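Local coordinates for protein cell divisionFtsK/SpoIIIE (Thermomonospora curvata, PDB 4NH0) that serves as an ATPase subunit of the ESX type VII secretion system, which exports EsxA and EsxB, and has weak intrinsic ATPase activity, at residues K954-R959 against T1142-S1147; I922-D927 against R1138-A1143. One frame throughout, in Å; residues are numbered along the deposited sequence.

Both contacts lie in the third FtsK domain and share T1142 and A1143 of strand 1136-1144, each meeting a different neighbour of that strand. In contact 1 the start of helix 954-968, which receives the ATP phosphates, meets the end of the strand. In contact 2 the same strand pairs with its antiparallel neighbour 922-927. Their centres are about 12 Å apart, and L957 CD1 of contact 1 packs against I924 CB of contact 2 at 4.2 Å. The adenine touches both contacts at the shared residues. The magnesium belongs to contact 1 and lies about 12 Å from the T1142 side chain. Strand 1136-1144 is thus the member of the sheet that both contacts use to meet the nucleotide.

Contact 1. Residues K954-R959 against T1142-S1147; sequences KSNLLR and TAYRES. With MG (magnesium ion), chain E; ATP (adenosine-5'-triphosphate), chain F.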
ATOM      1  N   LYS A 954     -22.044 -11.371  39.933  1.00 73.28           N
ATOM      2  CA  LYS A 954     -23.155 -10.658  40.555  1.00 73.18           C
ATOM      3  C   LYS A 954     -22.894 -10.410  42.037  1.00 67.05           C
ATOM      4  O   LYS A 954     -22.835  -9.263  42.475  1.00 63.80           O
ATOM      5  CB  LYS A 954     -24.465 -11.433  40.380  1.00 73.07           C
ATOM      6  CG  LYS A 954     -24.954 -11.530  38.945  1.00 58.72           C
ATOM      7  CD  LYS A 954     -26.045 -12.582  38.803  1.00 53.38           C
ATOM      8  CE  LYS A 954     -25.453 -13.951  38.508  1.00 73.68           C
ATOM      9  NZ  LYS A 954     -25.052 -14.682  39.741  1.00 78.19           N
ATOM     10  N   SER A 955     -22.734 -11.477  42.797  1.00 78.04           N
ATOM     11  CA  SER A 955     -22.537 -11.388  44.242  1.00 69.64           C
ATOM     12  C   SER A 955     -21.324 -10.538  44.608  1.00 73.65           C
ATOM     13  O   SER A 955     -21.346  -9.808  45.596  1.00 80.28           O
ATOM     14  CB  SER A 955     -22.388 -12.785  44.845  1.00 85.19           C
ATOM     15  OG  SER A 955     -23.507 -13.598  44.539  1.00 75.36           O
ATOM     16  N   ASN A 956     -20.268 -10.640  43.807  1.00 71.68           N
ATOM     17  CA  ASN A 956     -19.065  -9.850  44.029  1.00 65.51           C
ATOM     18  C   ASN A 956     -19.328  -8.361  43.863  1.00 57.44           C
ATOM     19  O   ASN A 956     -18.865  -7.546  44.659  1.00 68.00           O
ATOM     20  CB  ASN A 956     -17.955 -10.286  43.074  1.00 61.64           C
ATOM     21  CG  ASN A 956     -16.735  -9.393  43.157  1.00 63.28           C
ATOM     22  OD1 ASN A 956     -15.871  -9.583  44.011  1.00 63.39           O
ATOM     23  ND2 ASN A 956     -16.660  -8.411  42.268  1.00 64.06           N
ATOM     24  N   LEU A 957     -20.071  -8.012  42.818  1.00 65.67           N
ATOM     25  CA  LEU A 957     -20.422  -6.623  42.556  1.00 58.33           C
ATOM     26  C   LEU A 957     -21.295  -6.072  43.673  1.00 59.78           C
ATOM     27  O   LEU A 957     -21.199  -4.901  44.030  1.00 60.34           O
ATOM     28  CB  LEU A 957     -21.138  -6.496  41.212  1.00 41.28           C
ATOM     29  CG  LEU A 957     -21.696  -5.115  40.869  1.00 40.51           C
ATOM     30  CD1 LEU A 957     -20.586  -4.082  40.826  1.00 41.12           C
ATOM     31  CD2 LEU A 957     -22.443  -5.156  39.551  1.00 44.17           C
ATOM     32  N   LEU A 958     -22.144  -6.930  44.228  1.00 65.37           N
ATOM     33  CA  LEU A 958     -23.043  -6.529  45.301  1.00 57.91           C
ATOM     34  C   LEU A 958     -22.268  -6.227  46.576  1.00 56.72           C
ATOM     35  O   LEU A 958     -22.591  -5.287  47.300  1.00 56.07           O
ATOM     36  CB  LEU A 958     -24.089  -7.614  45.559  1.00 62.07           C
ATOM     37  CG  LEU A 958     -25.417  -7.462  44.814  1.00 47.43           C
ATOM     38  CD1 LEU A 958     -26.179  -6.270  45.346  1.00 54.09           C
ATOM     39  CD2 LEU A 958     -25.191  -7.310  43.325  1.00 58.48           C
ATOM     40  N   ARG A 959     -21.244  -7.027  46.847  1.00 58.57           N
ATOM     41  CA  ARG A 959     -20.391  -6.801  48.005  1.00 62.41           C
ATOM     42  C   ARG A 959     -19.516  -5.571  47.795  1.00 64.69           C
ATOM     43  O   ARG A 959     -19.213  -4.846  48.740  1.00 60.63           O
ATOM     44  CB  ARG A 959     -19.529  -8.033  48.289  1.00 60.48           C
ATOM     45  CG  ARG A 959     -20.304  -9.186  48.910  1.00 62.70           C
ATOM     46  CD  ARG A 959     -19.407 -10.367  49.250  1.00 76.04           C
ATOM     47  NE  ARG A 959     -19.227 -11.271  48.118  1.00 68.93           N
ATOM     48  CZ  ARG A 959     -18.085 -11.428  47.458  1.00 85.01           C
ATOM     49  NH1 ARG A 959     -17.010 -10.741  47.819  1.00 81.98           N
ATOM     50  NH2 ARG A 959     -18.016 -12.274  46.441  1.00 71.16           N
ATOM     51  N   THR A1142     -16.049  -4.545  35.886  1.00 48.89           N
ATOM     52  CA  THR A1142     -16.238  -4.350  37.317  1.00 41.69           C
ATOM     53  C   THR A1142     -15.029  -4.840  38.104  1.00 61.30           C
ATOM     54  O   THR A1142     -14.249  -5.657  37.619  1.00 66.63           O
ATOM     55  CB  THR A1142     -17.501  -5.066  37.824  1.00 48.43           C
ATOM     56  OG1 THR A1142     -17.438  -6.455  37.482  1.00 62.44           O
ATOM     57  CG2 THR A1142     -18.737  -4.456  37.197  1.00 39.08           C
ATOM     58  N   ALA A1143     -14.883  -4.333  39.324  1.00 54.32           N
ATOM     59  CA  ALA A1143     -13.718  -4.636  40.143  1.00 48.29           C
ATOM     60  C   ALA A1143     -13.925  -5.867  41.017  1.00 59.96           C
ATOM     61  O   ALA A1143     -15.040  -6.153  41.447  1.00 59.01           O
ATOM     62  CB  ALA A1143     -13.361  -3.441  41.003  1.00 51.01           C
ATOM     63  N   TYR A1144     -12.839  -6.585  41.278  1.00 65.57           N
ATOM     64  CA  TYR A1144     -12.887  -7.792  42.094  1.00 56.83           C
ATOM     65  C   TYR A1144     -12.518  -7.499  43.544  1.00 59.99           C
ATOM     66  O   TYR A1144     -11.502  -6.864  43.819  1.00 58.94           O
ATOM     67  CB  TYR A1144     -11.956  -8.860  41.518  1.00 60.01           C
ATOM     68  CG  TYR A1144     -11.869 -10.118  42.351  1.00 63.55           C
ATOM     69  CD1 TYR A1144     -12.939 -10.998  42.425  1.00 73.17           C
ATOM     70  CD2 TYR A1144     -10.714 -10.432  43.053  1.00 71.97           C
ATOM     71  CE1 TYR A1144     -12.865 -12.151  43.182  1.00 79.50           C
ATOM     72  CE2 TYR A1144     -10.631 -11.583  43.811  1.00 82.96           C
ATOM     73  CZ  TYR A1144     -11.709 -12.439  43.872  1.00 86.86           C
ATOM     74  OH  TYR A1144     -11.632 -13.586  44.627  1.00 96.55           O
ATOM     75  N   ARG A1145     -13.352  -7.967  44.466  1.00 61.87           N
ATOM     76  CA  ARG A1145     -13.133  -7.738  45.889  1.00 63.36           C
ATOM     77  C   ARG A1145     -12.923  -9.054  46.629  1.00 77.21           C
ATOM     78  O   ARG A1145     -13.849  -9.851  46.762  1.00 80.11           O
ATOM     79  CB  ARG A1145     -14.315  -6.978  46.490  1.00 51.31           C
ATOM     80  CG  ARG A1145     -14.222  -6.759  47.988  1.00 63.31           C
ATOM     81  CD  ARG A1145     -15.444  -6.022  48.506  1.00 62.99           C
ATOM     82  NE  ARG A1145     -15.373  -5.773  49.941  1.00 55.32           N
ATOM     83  CZ  ARG A1145     -15.752  -6.644  50.870  1.00 68.21           C
ATOM     84  NH1 ARG A1145     -16.227  -7.829  50.514  1.00 77.32           N
ATOM     85  NH2 ARG A1145     -15.654  -6.333  52.154  1.00 84.22           N
ATOM     86  N   GLU A1146     -11.704  -9.276  47.112  1.00 68.46           N
ATOM     87  CA  GLU A1146     -11.381 -10.514  47.813  1.00 85.30           C
ATOM     88  C   GLU A1146     -12.111 -10.618  49.145  1.00103.82           C
ATOM     89  O   GLU A1146     -12.505  -9.609  49.728  1.00 99.29           O
ATOM     90  CB  GLU A1146      -9.872 -10.629  48.040  1.00 94.08           C
ATOM     91  CG  GLU A1146      -9.168 -11.618  47.119  1.00 98.89           C
ATOM     92  CD  GLU A1146      -9.478 -13.075  47.442  1.00125.35           C
ATOM     93  OE1 GLU A1146     -10.299 -13.341  48.346  1.00125.55           O
ATOM     94  OE2 GLU A1146      -8.892 -13.961  46.784  1.00135.76           O
ATOM     95  N   SER A1147     -12.279 -11.853  49.611  1.00114.25           N
ATOM     96  CA  SER A1147     -12.980 -12.149  50.857  1.00 99.58           C
ATOM     97  C   SER A1147     -14.390 -11.566  50.858  1.00 99.85           C
ATOM     98  O   SER A1147     -15.183 -11.841  49.957  1.00 96.91           O
ATOM     99  CB  SER A1147     -12.192 -11.623  52.061  1.00105.86           C
ATOM    100  OG  SER A1147     -10.949 -12.293  52.186  1.00111.50           O
TER
HETATM  101 MG    MG E1403     -24.267 -15.219  43.204  1.00 77.25          MG
HETATM  102  PG  ATP F1404     -23.621 -17.460  41.351  1.00 97.78           P
HETATM  103  O1G ATP F1404     -22.715 -17.867  42.487  1.00 92.10           O
HETATM  104  O2G ATP F1404     -23.944 -18.566  40.377  1.00 94.64           O
HETATM  105  O3G ATP F1404     -24.810 -16.639  41.783  1.00 96.65           O
HETATM  106  PB  ATP F1404     -22.151 -15.096  41.177  1.00 82.65           P
HETATM  107  O1B ATP F1404     -22.396 -15.147  42.663  1.00 86.61           O
HETATM  108  O2B ATP F1404     -22.650 -13.923  40.378  1.00 62.82           O
HETATM  109  O3B ATP F1404     -22.733 -16.429  40.494  1.00 89.99           O
HETATM  110  PA  ATP F1404     -19.548 -14.572  41.979  1.00 69.01           P
HETATM  111  O1A ATP F1404     -19.713 -13.075  41.975  1.00 68.91           O
HETATM  112  O2A ATP F1404     -19.705 -15.330  43.273  1.00101.88           O
HETATM  113  O3A ATP F1404     -20.572 -15.187  40.904  1.00 73.64           O
HETATM  114  O5' ATP F1404     -18.120 -14.926  41.336  1.00 74.09           O
HETATM  115  C5' ATP F1404     -17.869 -16.214  40.782  1.00 80.57           C
HETATM  116  C4' ATP F1404     -16.447 -16.221  40.243  1.00 70.49           C
HETATM  117  O4' ATP F1404     -16.274 -15.104  39.372  1.00 74.68           O
HETATM  118  C3' ATP F1404     -15.436 -16.085  41.368  1.00 66.68           C
HETATM  119  O3' ATP F1404     -14.636 -17.268  41.445  1.00 84.23           O
HETATM  120  C2' ATP F1404     -14.568 -14.897  41.013  1.00 65.99           C
HETATM  121  O2' ATP F1404     -13.202 -15.308  40.914  1.00 92.38           O
HETATM  122  C1' ATP F1404     -15.062 -14.406  39.664  1.00 73.44           C
HETATM  123  N9  ATP F1404     -15.329 -12.946  39.718  1.00 72.93           N
HETATM  124  C8  ATP F1404     -16.326 -12.359  40.404  1.00 74.24           C
HETATM  125  N7  ATP F1404     -16.300 -11.011  40.249  1.00 67.81           N
HETATM  126  C5  ATP F1404     -15.263 -10.717  39.446  1.00 68.58           C
HETATM  127  C6  ATP F1404     -14.671  -9.485  38.879  1.00 71.36           C
HETATM  128  N6  ATP F1404     -15.196  -8.266  39.150  1.00 74.66           N
HETATM  129  N1  ATP F1404     -13.587  -9.615  38.085  1.00 71.38           N
HETATM  130  C2  ATP F1404     -13.057 -10.820  37.809  1.00 70.39           C
HETATM  131  N3  ATP F1404     -13.544 -11.978  38.288  1.00 61.23           N
HETATM  132  C4  ATP F1404     -14.626 -11.995  39.100  1.00 66.76           C
HETATM  133  O   HOH W   1     -25.436 -13.611  43.435  1.00 72.43           O
HETATM  134  O   HOH W   2     -23.501 -15.838  44.964  1.00 87.96           O
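N956 joins helix 954-968 to the chain end through both ends of its amide, which suits a side chain that can donate and accept. Its OD1 takes the R1145 N-H on a lone pair in the carbonyl plane, at 3.0 Å and 168°. Its ND2 gives to A1143 O at 2.9 Å. Chi1 of 174° sets CG anti to the backbone N, and the amide beyond it meets A1143 and R1145.

Among the charged groups, R959 NH1 gives a weak bond to R1145 O, 3.4 Å away. Its like-charged neighbour R1145 has its own partner in D987, a salt bridge that probably eases the repulsion. Apolar contact is slight: the L957 and T1142 side chains cross at about a right angle, with CD1 of L957 4.1 Å from CG2 of T1142.

The ligand is held from both segments. K954 NZ reaches ATP O2B at 2.6 Å, and S955 OG binds magnesium at 2.2 Å, as a Walker A lysine and serine do. N956 N donates to ATP O1A, while T1142 O accepts from adenine N6 at 3.2 Å. The helix start therefore grips phosphates and metal, the strand's bond to the exocyclic amine is consistent with a preference for adenine, and N956 ties these two halves together.

Contact 2. Residues I922-D927 against R1138-A1143; sequences IPIGID and RLIQTA. With ATP (adenosine-5'-triphosphate), chain F.
D927 and R1138 meet at the end of the pairing between strands 922-927 and 1138-1143. The D927 side chain leaves the backbone with CG between N and the carbonyl carbon (chi1 53°). Its CB packs 3.6 Å from R1138 CD and also touches I1140 CG2, a methyl on the same face of the sheet. CG stays beside R1138 CD. At the tip the oxygens part company: OD2 lies 3.3 Å from R1138 CD and forms a salt bridge with R1138 NH1 at 3.6 Å, at the edge of the guanidinium with the two planes 59° apart, whereas OD1 takes the S932 N-H. A short acid suits this place, serving the arginine and the neighbouring turn at once.

Backbone bonds hold the antiparallel strands. In the hydrogen-bonded pair I926 and Q1141, Q1141 N gives to I926 O at 2.7 Å and I926 N gives to Q1141 O at 3.1 Å. A1143 N adds a bond to I924 O, 3.0 Å long. Between them G925 faces T1142 with phi 167°, a conformation readily open to glycine.

Two branched side chains touch, I924 CD1 meeting I1140 CD1 at 4.1 Å, and V934 is a further neighbour of I1140. On the face shared with I926, the bent Q1141 carries its amide toward the adenine, where NE2 lies 3.8 Å from N1 of ATP, while its OE1 is bonded to R1127.

Strand 922-927 also pairs with 933-936, so the arrangement is the antiparallel extension of a P-loop ATPase sheet, a layout that the two preceding FtsK domains of this chain repeat.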
ATOM      1  N   ILE A 922     -19.636   6.148  44.250  1.00 49.37           N
ATOM      2  CA  ILE A 922     -19.019   4.843  44.439  1.00 54.99           C
ATOM      3  C   ILE A 922     -18.553   4.244  43.119  1.00 47.23           C
ATOM      4  O   ILE A 922     -19.370   3.844  42.294  1.00 52.85           O
ATOM      5  CB  ILE A 922     -19.990   3.857  45.112  1.00 43.04           C
ATOM      6  CG1 ILE A 922     -20.630   4.491  46.346  1.00 44.99           C
ATOM      7  CG2 ILE A 922     -19.273   2.571  45.476  1.00 47.75           C
ATOM      8  CD1 ILE A 922     -21.693   3.634  46.989  1.00 51.75           C
ATOM      9  N   PRO A 923     -17.230   4.180  42.915  1.00 32.61           N
ATOM     10  CA  PRO A 923     -16.680   3.549  41.713  1.00 47.51           C
ATOM     11  C   PRO A 923     -16.915   2.045  41.726  1.00 50.63           C
ATOM     12  O   PRO A 923     -16.739   1.412  42.764  1.00 53.68           O
ATOM     13  CB  PRO A 923     -15.190   3.877  41.795  1.00 45.70           C
ATOM     14  CG  PRO A 923     -14.931   4.061  43.246  1.00 50.19           C
ATOM     15  CD  PRO A 923     -16.173   4.693  43.801  1.00 50.56           C
ATOM     16  N   ILE A 924     -17.317   1.485  40.591  1.00 42.70           N
ATOM     17  CA  ILE A 924     -17.584   0.055  40.504  1.00 42.06           C
ATOM     18  C   ILE A 924     -16.670  -0.615  39.488  1.00 49.41           C
ATOM     19  O   ILE A 924     -16.578  -1.840  39.437  1.00 54.49           O
ATOM     20  CB  ILE A 924     -19.050  -0.225  40.128  1.00 42.09           C
ATOM     21  CG1 ILE A 924     -19.375   0.373  38.761  1.00 43.83           C
ATOM     22  CG2 ILE A 924     -19.985   0.330  41.188  1.00 44.87           C
ATOM     23  CD1 ILE A 924     -20.798   0.140  38.317  1.00 46.06           C
ATOM     24  N   GLY A 925     -15.992   0.193  38.682  1.00 45.27           N
ATOM     25  CA  GLY A 925     -15.072  -0.329  37.690  1.00 48.35           C
ATOM     26  C   GLY A 925     -14.650   0.717  36.680  1.00 58.68           C
ATOM     27  O   GLY A 925     -14.897   1.906  36.867  1.00 67.16           O
ATOM     28  N   ILE A 926     -14.007   0.270  35.608  1.00 60.91           N
ATOM     29  CA  ILE A 926     -13.570   1.169  34.547  1.00 50.65           C
ATOM     30  C   ILE A 926     -14.147   0.738  33.205  1.00 51.78           C
ATOM     31  O   ILE A 926     -14.373  -0.449  32.970  1.00 53.88           O
ATOM     32  CB  ILE A 926     -12.033   1.227  34.451  1.00 51.78           C
ATOM     33  CG1 ILE A 926     -11.460  -0.155  34.139  1.00 55.14           C
ATOM     34  CG2 ILE A 926     -11.442   1.764  35.742  1.00 49.40           C
ATOM     35  CD1 ILE A 926      -9.963  -0.164  33.947  1.00 33.24           C
ATOM     36  N   ASP A 927     -14.391   1.705  32.326  1.00 54.09           N
ATOM     37  CA  ASP A 927     -14.997   1.420  31.033  1.00 58.16           C
ATOM     38  C   ASP A 927     -13.955   1.064  29.983  1.00 53.17           C
ATOM     39  O   ASP A 927     -12.760   1.216  30.210  1.00 44.07           O
ATOM     40  CB  ASP A 927     -15.835   2.611  30.559  1.00 62.73           C
ATOM     41  CG  ASP A 927     -15.060   3.914  30.558  1.00 63.73           C
ATOM     42  OD1 ASP A 927     -13.821   3.881  30.701  1.00 60.90           O
ATOM     43  OD2 ASP A 927     -15.693   4.981  30.411  1.00 55.34           O
ATOM     44  N   ARG A1138     -22.540   1.516  27.789  1.00 51.58           N
ATOM     45  CA  ARG A1138     -21.088   1.589  27.828  1.00 54.26           C
ATOM     46  C   ARG A1138     -20.500   0.297  28.381  1.00 56.89           C
ATOM     47  O   ARG A1138     -20.904  -0.170  29.442  1.00 62.21           O
ATOM     48  CB  ARG A1138     -20.651   2.780  28.677  1.00 62.98           C
ATOM     49  CG  ARG A1138     -19.209   3.205  28.496  1.00 58.01           C
ATOM     50  CD  ARG A1138     -18.836   4.231  29.548  1.00 68.32           C
ATOM     51  NE  ARG A1138     -20.019   4.855  30.130  1.00 65.59           N
ATOM     52  CZ  ARG A1138     -20.007   5.598  31.232  1.00 76.28           C
ATOM     53  NH1 ARG A1138     -18.870   5.809  31.879  1.00 54.04           N
ATOM     54  NH2 ARG A1138     -21.133   6.125  31.691  1.00 83.50           N
ATOM     55  N   LEU A1139     -19.550  -0.282  27.654  1.00 50.07           N
ATOM     56  CA  LEU A1139     -18.906  -1.513  28.093  1.00 48.91           C
ATOM     57  C   LEU A1139     -17.875  -1.228  29.178  1.00 55.46           C
ATOM     58  O   LEU A1139     -16.932  -0.466  28.965  1.00 47.79           O
ATOM     59  CB  LEU A1139     -18.247  -2.227  26.914  1.00 47.09           C
ATOM     60  CG  LEU A1139     -17.503  -3.519  27.253  1.00 42.94           C
ATOM     61  CD1 LEU A1139     -18.447  -4.535  27.864  1.00 47.46           C
ATOM     62  CD2 LEU A1139     -16.828  -4.090  26.020  1.00 64.36           C
ATOM     63  N   ILE A1140     -18.061  -1.837  30.344  1.00 49.38           N
ATOM     64  CA  ILE A1140     -17.154  -1.630  31.467  1.00 49.74           C
ATOM     65  C   ILE A1140     -16.650  -2.947  32.046  1.00 53.81           C
ATOM     66  O   ILE A1140     -17.127  -4.020  31.686  1.00 57.69           O
ATOM     67  CB  ILE A1140     -17.823  -0.832  32.602  1.00 49.06           C
ATOM     68  CG1 ILE A1140     -18.822  -1.711  33.357  1.00 45.85           C
ATOM     69  CG2 ILE A1140     -18.489   0.421  32.063  1.00 53.67           C
ATOM     70  CD1 ILE A1140     -19.321  -1.096  34.642  1.00 39.91           C
ATOM     71  N   GLN A1141     -15.680  -2.848  32.948  1.00 42.75           N
ATOM     72  CA  GLN A1141     -15.178  -4.001  33.684  1.00 41.37           C
ATOM     73  C   GLN A1141     -15.272  -3.732  35.180  1.00 53.26           C
ATOM     74  O   GLN A1141     -14.657  -2.797  35.683  1.00 50.92           O
ATOM     75  CB  GLN A1141     -13.734  -4.311  33.290  1.00 46.01           C
ATOM     76  CG  GLN A1141     -13.057  -5.337  34.180  1.00 49.68           C
ATOM     77  CD  GLN A1141     -13.478  -6.755  33.867  1.00 54.57           C
ATOM     78  OE1 GLN A1141     -13.875  -7.062  32.746  1.00 52.73           O
ATOM     79  NE2 GLN A1141     -13.393  -7.629  34.862  1.00 61.85           N
ATOM     80  N   THR A1142     -16.049  -4.545  35.886  1.00 48.89           N
ATOM     81  CA  THR A1142     -16.238  -4.350  37.317  1.00 41.69           C
ATOM     82  C   THR A1142     -15.029  -4.840  38.104  1.00 61.30           C
ATOM     83  O   THR A1142     -14.249  -5.657  37.619  1.00 66.63           O
ATOM     84  CB  THR A1142     -17.501  -5.066  37.824  1.00 48.43           C
ATOM     85  OG1 THR A1142     -17.438  -6.455  37.482  1.00 62.44           O
ATOM     86  CG2 THR A1142     -18.737  -4.456  37.197  1.00 39.08           C
ATOM     87  N   ALA A1143     -14.883  -4.333  39.324  1.00 54.32           N
ATOM     88  CA  ALA A1143     -13.718  -4.636  40.143  1.00 48.29           C
ATOM     89  C   ALA A1143     -13.925  -5.867  41.017  1.00 59.96           C
ATOM     90  O   ALA A1143     -15.040  -6.153  41.447  1.00 59.01           O
ATOM     91  CB  ALA A1143     -13.361  -3.441  41.003  1.00 51.01           C
TER
HETATM   92  PG  ATP F1404     -23.621 -17.460  41.351  1.00 97.78           P
HETATM   93  O1G ATP F1404     -22.715 -17.867  42.487  1.00 92.10           O
HETATM   94  O2G ATP F1404     -23.944 -18.566  40.377  1.00 94.64           O
HETATM   95  O3G ATP F1404     -24.810 -16.639  41.783  1.00 96.65           O
HETATM   96  PB  ATP F1404     -22.151 -15.096  41.177  1.00 82.65           P
HETATM   97  O1B ATP F1404     -22.396 -15.147  42.663  1.00 86.61           O
HETATM   98  O2B ATP F1404     -22.650 -13.923  40.378  1.00 62.82           O
HETATM   99  O3B ATP F1404     -22.733 -16.429  40.494  1.00 89.99           O
HETATM  100  PA  ATP F1404     -19.548 -14.572  41.979  1.00 69.01           P
HETATM  101  O1A ATP F1404     -19.713 -13.075  41.975  1.00 68.91           O
HETATM  102  O2A ATP F1404     -19.705 -15.330  43.273  1.00101.88           O
HETATM  103  O3A ATP F1404     -20.572 -15.187  40.904  1.00 73.64           O
HETATM  104  O5' ATP F1404     -18.120 -14.926  41.336  1.00 74.09           O
HETATM  105  C5' ATP F1404     -17.869 -16.214  40.782  1.00 80.57           C
HETATM  106  C4' ATP F1404     -16.447 -16.221  40.243  1.00 70.49           C
HETATM  107  O4' ATP F1404     -16.274 -15.104  39.372  1.00 74.68           O
HETATM  108  C3' ATP F1404     -15.436 -16.085  41.368  1.00 66.68           C
HETATM  109  O3' ATP F1404     -14.636 -17.268  41.445  1.00 84.23           O
HETATM  110  C2' ATP F1404     -14.568 -14.897  41.013  1.00 65.99           C
HETATM  111  O2' ATP F1404     -13.202 -15.308  40.914  1.00 92.38           O
HETATM  112  C1' ATP F1404     -15.062 -14.406  39.664  1.00 73.44           C
HETATM  113  N9  ATP F1404     -15.329 -12.946  39.718  1.00 72.93           N
HETATM  114  C8  ATP F1404     -16.326 -12.359  40.404  1.00 74.24           C
HETATM  115  N7  ATP F1404     -16.300 -11.011  40.249  1.00 67.81           N
HETATM  116  C5  ATP F1404     -15.263 -10.717  39.446  1.00 68.58           C
HETATM  117  C6  ATP F1404     -14.671  -9.485  38.879  1.00 71.36           C
HETATM  118  N6  ATP F1404     -15.196  -8.266  39.150  1.00 74.66           N
HETATM  119  N1  ATP F1404     -13.587  -9.615  38.085  1.00 71.38           N
HETATM  120  C2  ATP F1404     -13.057 -10.820  37.809  1.00 70.39           C
HETATM  121  N3  ATP F1404     -13.544 -11.978  38.288  1.00 61.23           N
HETATM  122  C4  ATP F1404     -14.626 -11.995  39.100  1.00 66.76           C